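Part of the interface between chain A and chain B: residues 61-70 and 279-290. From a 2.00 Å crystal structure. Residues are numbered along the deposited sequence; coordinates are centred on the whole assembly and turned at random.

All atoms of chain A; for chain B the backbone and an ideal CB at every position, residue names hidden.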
# COMPACT_ATOMS: atom_id res chain seq x y z
N THR A 61 -8.70 4.10 -0.91
CA THR A 61 -9.05 4.07 -2.31
C THR A 61 -7.93 4.63 -3.16
O THR A 61 -7.53 4.02 -4.15
CB THR A 61 -10.34 4.86 -2.57
OG1 THR A 61 -10.21 6.18 -2.02
CG2 THR A 61 -11.52 4.16 -1.92
N ALA A 62 -7.40 5.78 -2.76
CA ALA A 62 -6.31 6.41 -3.48
C ALA A 62 -5.11 5.47 -3.61
O ALA A 62 -4.45 5.45 -4.65
CB ALA A 62 -5.90 7.71 -2.80
N SER A 63 -4.85 4.68 -2.57
CA SER A 63 -3.80 3.67 -2.61
C SER A 63 -4.05 2.68 -3.75
O SER A 63 -3.14 2.35 -4.51
CB SER A 63 -3.71 2.90 -1.29
OG SER A 63 -3.46 3.76 -0.20
N LYS A 64 -5.29 2.22 -3.85
CA LYS A 64 -5.67 1.29 -4.89
C LYS A 64 -5.83 1.97 -6.25
O LYS A 64 -6.17 1.33 -7.24
CB LYS A 64 -6.97 0.58 -4.52
CG LYS A 64 -6.91 -0.18 -3.22
CD LYS A 64 -8.14 -1.05 -3.05
CE LYS A 64 -8.11 -2.24 -3.99
NZ LYS A 64 -7.11 -3.25 -3.56
N GLY A 65 -5.59 3.28 -6.29
CA GLY A 65 -5.69 4.04 -7.52
C GLY A 65 -7.13 4.34 -7.90
O GLY A 65 -7.47 4.41 -9.08
N LEU A 66 -7.97 4.52 -6.89
CA LEU A 66 -9.40 4.72 -7.12
C LEU A 66 -9.88 6.05 -6.55
O LEU A 66 -9.24 6.61 -5.66
CB LEU A 66 -10.19 3.56 -6.48
CG LEU A 66 -9.80 2.16 -6.93
CD1 LEU A 66 -10.78 1.14 -6.39
CD2 LEU A 66 -9.70 2.07 -8.45
N PRO A 67 -11.02 6.56 -7.04
CA PRO A 67 -11.57 7.78 -6.44
C PRO A 67 -12.39 7.46 -5.20
O PRO A 67 -12.93 6.36 -5.08
CB PRO A 67 -12.48 8.34 -7.54
CG PRO A 67 -12.58 7.28 -8.60
CD PRO A 67 -11.88 6.05 -8.12
N ASP A 68 -12.47 8.42 -4.29
CA ASP A 68 -13.28 8.26 -3.09
C ASP A 68 -14.76 8.42 -3.45
O ASP A 68 -15.35 9.47 -3.18
CB ASP A 68 -12.88 9.28 -2.03
CG ASP A 68 -13.47 8.97 -0.68
OD1 ASP A 68 -13.93 7.83 -0.49
OD2 ASP A 68 -13.45 9.86 0.19
N LEU A 69 -15.34 7.39 -4.06
CA LEU A 69 -16.70 7.48 -4.57
C LEU A 69 -17.55 6.28 -4.18
O LEU A 69 -18.57 6.00 -4.82
CB LEU A 69 -16.68 7.64 -6.09
CG LEU A 69 -16.19 9.02 -6.54
CD1 LEU A 69 -16.09 9.09 -8.05
CD2 LEU A 69 -17.12 10.09 -6.01
N GLY A 70 -17.13 5.58 -3.14
CA GLY A 70 -17.89 4.46 -2.61
C GLY A 70 -18.03 3.29 -3.57
O GLY A 70 -19.13 2.78 -3.77
N UNK B 279 -3.54 17.39 -7.60
CA UNK B 279 -2.71 16.40 -8.28
C UNK B 279 -3.25 15.00 -8.02
O UNK B 279 -3.18 14.12 -8.87
CB UNK B 279 -1.25 16.51 -7.82
N UNK B 280 -3.79 14.81 -6.82
CA UNK B 280 -4.48 13.57 -6.51
C UNK B 280 -5.65 13.39 -7.46
O UNK B 280 -5.78 12.34 -8.10
CB UNK B 280 -4.96 13.56 -5.06
N UNK B 281 -6.49 14.42 -7.55
CA UNK B 281 -7.63 14.44 -8.46
C UNK B 281 -7.21 14.06 -9.87
O UNK B 281 -7.84 13.24 -10.52
CB UNK B 281 -8.29 15.82 -8.46
N UNK B 282 -6.12 14.68 -10.33
CA UNK B 282 -5.57 14.41 -11.65
C UNK B 282 -5.17 12.95 -11.80
O UNK B 282 -5.59 12.27 -12.74
CB UNK B 282 -4.36 15.31 -11.92
N UNK B 283 -4.36 12.48 -10.85
CA UNK B 283 -3.71 11.18 -10.94
C UNK B 283 -4.68 10.00 -10.98
O UNK B 283 -4.46 9.03 -11.70
CB UNK B 283 -2.76 11.01 -9.75
N UNK B 284 -5.75 10.08 -10.19
CA UNK B 284 -6.72 9.00 -10.14
C UNK B 284 -7.81 9.13 -11.22
O UNK B 284 -8.74 8.33 -11.27
CB UNK B 284 -7.36 8.96 -8.75
N UNK B 285 -7.68 10.14 -12.08
CA UNK B 285 -8.61 10.39 -13.18
C UNK B 285 -10.06 10.58 -12.74
O UNK B 285 -10.99 10.08 -13.37
CB UNK B 285 -8.54 9.23 -14.18
N UNK B 286 -10.23 11.32 -11.65
CA UNK B 286 -11.54 11.60 -11.06
C UNK B 286 -12.49 12.19 -12.10
O UNK B 286 -13.70 11.96 -12.05
CB UNK B 286 -11.40 12.56 -9.87
N UNK B 287 -11.93 12.94 -13.04
CA UNK B 287 -12.70 13.56 -14.11
C UNK B 287 -13.42 12.52 -14.96
O UNK B 287 -14.59 12.69 -15.31
CB UNK B 287 -11.79 14.41 -14.99
N UNK B 288 -12.71 11.44 -15.30
CA UNK B 288 -13.26 10.38 -16.14
C UNK B 288 -14.54 9.80 -15.57
O UNK B 288 -15.45 9.43 -16.32
CB UNK B 288 -12.23 9.27 -16.32
N UNK B 289 -14.62 9.73 -14.25
CA UNK B 289 -15.79 9.20 -13.58
C UNK B 289 -16.92 10.21 -13.61
O UNK B 289 -18.09 9.84 -13.70
CB UNK B 289 -15.46 8.81 -12.14
N UNK B 290 -16.57 11.49 -13.53
CA UNK B 290 -17.58 12.54 -13.63
C UNK B 290 -18.18 12.53 -15.02
O UNK B 290 -19.40 12.58 -15.18
CB UNK B 290 -16.98 13.91 -13.31

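Chain A offers a mostly apolar edge: the methyl of Ala62(A), the backbone of Gly65(A) and Leu66(A), the ring of Pro67(A) and the branched end of Leu69(A). Chain B approaches it with the end of one helix, a turn and the start of another.

Position 279 is helical, and its ideal CB has nothing of chain A within 5.5 Å. The contact therefore sets little restriction, and a polar residue is as acceptable as any; it is Glu279(B).

At 280 the CA-to-CB bond points sideways and the ideal CB touches nothing, yet the methyl of Ala62(A) lies within range of a longer side chain. Leucine, isoleucine or methionine would suit. The residue is Leu280(B), whose t, p conformation carries its end nearer, placing CD1 4.0 Å from Ala62(A) CB.

Positions 281, 282 and 283 are helical and out of reach, so chain A does not choose among residue types. They are Tyr281(B), Glu282(B) and Thr283(B). The threonine hydroxyl turns back on its own helix, OG1 of Thr283(B) donating to O of Glu279(B) at 2.6 Å.

Position 284 points toward chain A. Its ideal CB lies 4.3 Å from O of Leu66(A) and 4.7 Å from N of Pro67(A), with the proline ring beyond, so a medium-sized aliphatic side chain such as valine, leucine or isoleucine would fit. Ile284(B) fills the place: CD1 packs 3.7 Å from CA of Pro67(A), and CG2 lies 4.3 Å from C of Gly65(A). No direct hydrogen bond crosses here, but water 1 bridges the backbones, donating to O of Gly65(A) at 2.5 Å and to O of Ile284(B) at 2.8 Å.

Position 285 has positive phi (57°) in a Schellman motif, which favours glycine or asparagine but does not exclude others. With CB sideways and nothing of chain A near it, a small residue is comfortable, and Ser285(B) is found.

At 286 the CB again points sideways, 4.9 Å from CB of Pro67(A), while Leu69(A) lies farther out. A long apolar or aromatic side chain could span both. Tyr286(B), with chi1 t, does so: CD1 is 3.7 Å from CB of Pro67(A), and CD1 of Leu69(A) sits over one ring face. The hydroxyl adds a polar end, its OH 2.7 Å from water 2, which donates to O of Asp68(A) at 2.8 Å.

Positions 287 and 288 lie out of reach on the next helix, where polar residues are readily accommodated: His287(B) and Asp288(B).

Position 289 points toward chain A, its ideal CB 4.1 Å from CD1 of Leu69(A) and 4.8 Å from CG of Pro67(A). Large apolar residues would suit, and a flat aromatic could lie against the proline. Phe289(B) does this: CG of Pro67(A) stands 3.5 Å from the ring centroid of Phe289(B), only 13° off the normal, a CH-pi contact over the face.

Position 290 points sideways with no chain A atom near its CB, leaving the choice broad; it is Glu290(B).

Chain B (279-290) ELYETISYHDFE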
# COMPACT_ATOMS: atom_id res chain seq x y z
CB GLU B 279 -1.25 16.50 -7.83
CG GLU B 279 -0.26 16.77 -8.96
CD GLU B 279 -0.25 15.68 -10.01
OE1 GLU B 279 -0.92 15.86 -11.06
OE2 GLU B 279 0.42 14.64 -9.80
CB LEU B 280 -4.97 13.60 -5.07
CG LEU B 280 -5.97 12.51 -4.68
CD1 LEU B 280 -5.36 11.14 -4.88
CD2 LEU B 280 -6.40 12.70 -3.24
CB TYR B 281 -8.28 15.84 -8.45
CG TYR B 281 -9.42 16.03 -9.44
CD1 TYR B 281 -10.74 15.91 -9.03
CD2 TYR B 281 -9.17 16.37 -10.77
CE1 TYR B 281 -11.78 16.10 -9.93
CE2 TYR B 281 -10.20 16.56 -11.67
CZ TYR B 281 -11.51 16.42 -11.24
OH TYR B 281 -12.54 16.61 -12.13
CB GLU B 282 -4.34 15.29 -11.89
CG GLU B 282 -4.63 16.77 -12.00
CD GLU B 282 -4.87 17.21 -13.43
OE1 GLU B 282 -3.90 17.65 -14.08
OE2 GLU B 282 -6.02 17.11 -13.90
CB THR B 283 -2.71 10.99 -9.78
OG1 THR B 283 -1.80 12.10 -9.75
CG2 THR B 283 -1.92 9.70 -9.95
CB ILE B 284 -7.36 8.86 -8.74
CG1 ILE B 284 -8.13 10.12 -8.37
CG2 ILE B 284 -6.30 8.55 -7.69
CD1 ILE B 284 -8.71 10.09 -6.97
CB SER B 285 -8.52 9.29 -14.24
OG SER B 285 -7.36 9.44 -15.04
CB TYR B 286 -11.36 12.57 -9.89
CG TYR B 286 -12.51 12.63 -8.91
CD1 TYR B 286 -12.42 12.02 -7.67
CD2 TYR B 286 -13.67 13.33 -9.22
CE1 TYR B 286 -13.47 12.09 -6.76
CE2 TYR B 286 -14.72 13.40 -8.32
CZ TYR B 286 -14.61 12.78 -7.09
OH TYR B 286 -15.65 12.85 -6.19
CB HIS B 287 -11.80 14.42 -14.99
CG HIS B 287 -12.54 15.39 -15.86
ND1 HIS B 287 -12.42 15.41 -17.23
CD2 HIS B 287 -13.41 16.38 -15.55
CE1 HIS B 287 -13.18 16.37 -17.72
NE2 HIS B 287 -13.79 16.97 -16.73
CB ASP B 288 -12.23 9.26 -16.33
CG ASP B 288 -11.04 9.69 -17.16
OD1 ASP B 288 -11.13 10.75 -17.82
OD2 ASP B 288 -10.03 8.96 -17.17
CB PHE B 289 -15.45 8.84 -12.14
CG PHE B 289 -14.40 7.77 -12.02
CD1 PHE B 289 -14.75 6.44 -11.87
CD2 PHE B 289 -13.05 8.10 -12.09
CE1 PHE B 289 -13.79 5.46 -11.77
CE2 PHE B 289 -12.08 7.12 -12.00
CZ PHE B 289 -12.45 5.80 -11.84
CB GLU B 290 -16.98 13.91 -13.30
CG GLU B 290 -17.91 15.09 -13.54
CD GLU B 290 -19.03 15.22 -12.51
OE1 GLU B 290 -19.69 16.28 -12.48
OE2 GLU B 290 -19.26 14.27 -11.74
O HOH W 1 -8.82 5.52 -10.86
O HOH W 2 -15.15 12.22 -3.66
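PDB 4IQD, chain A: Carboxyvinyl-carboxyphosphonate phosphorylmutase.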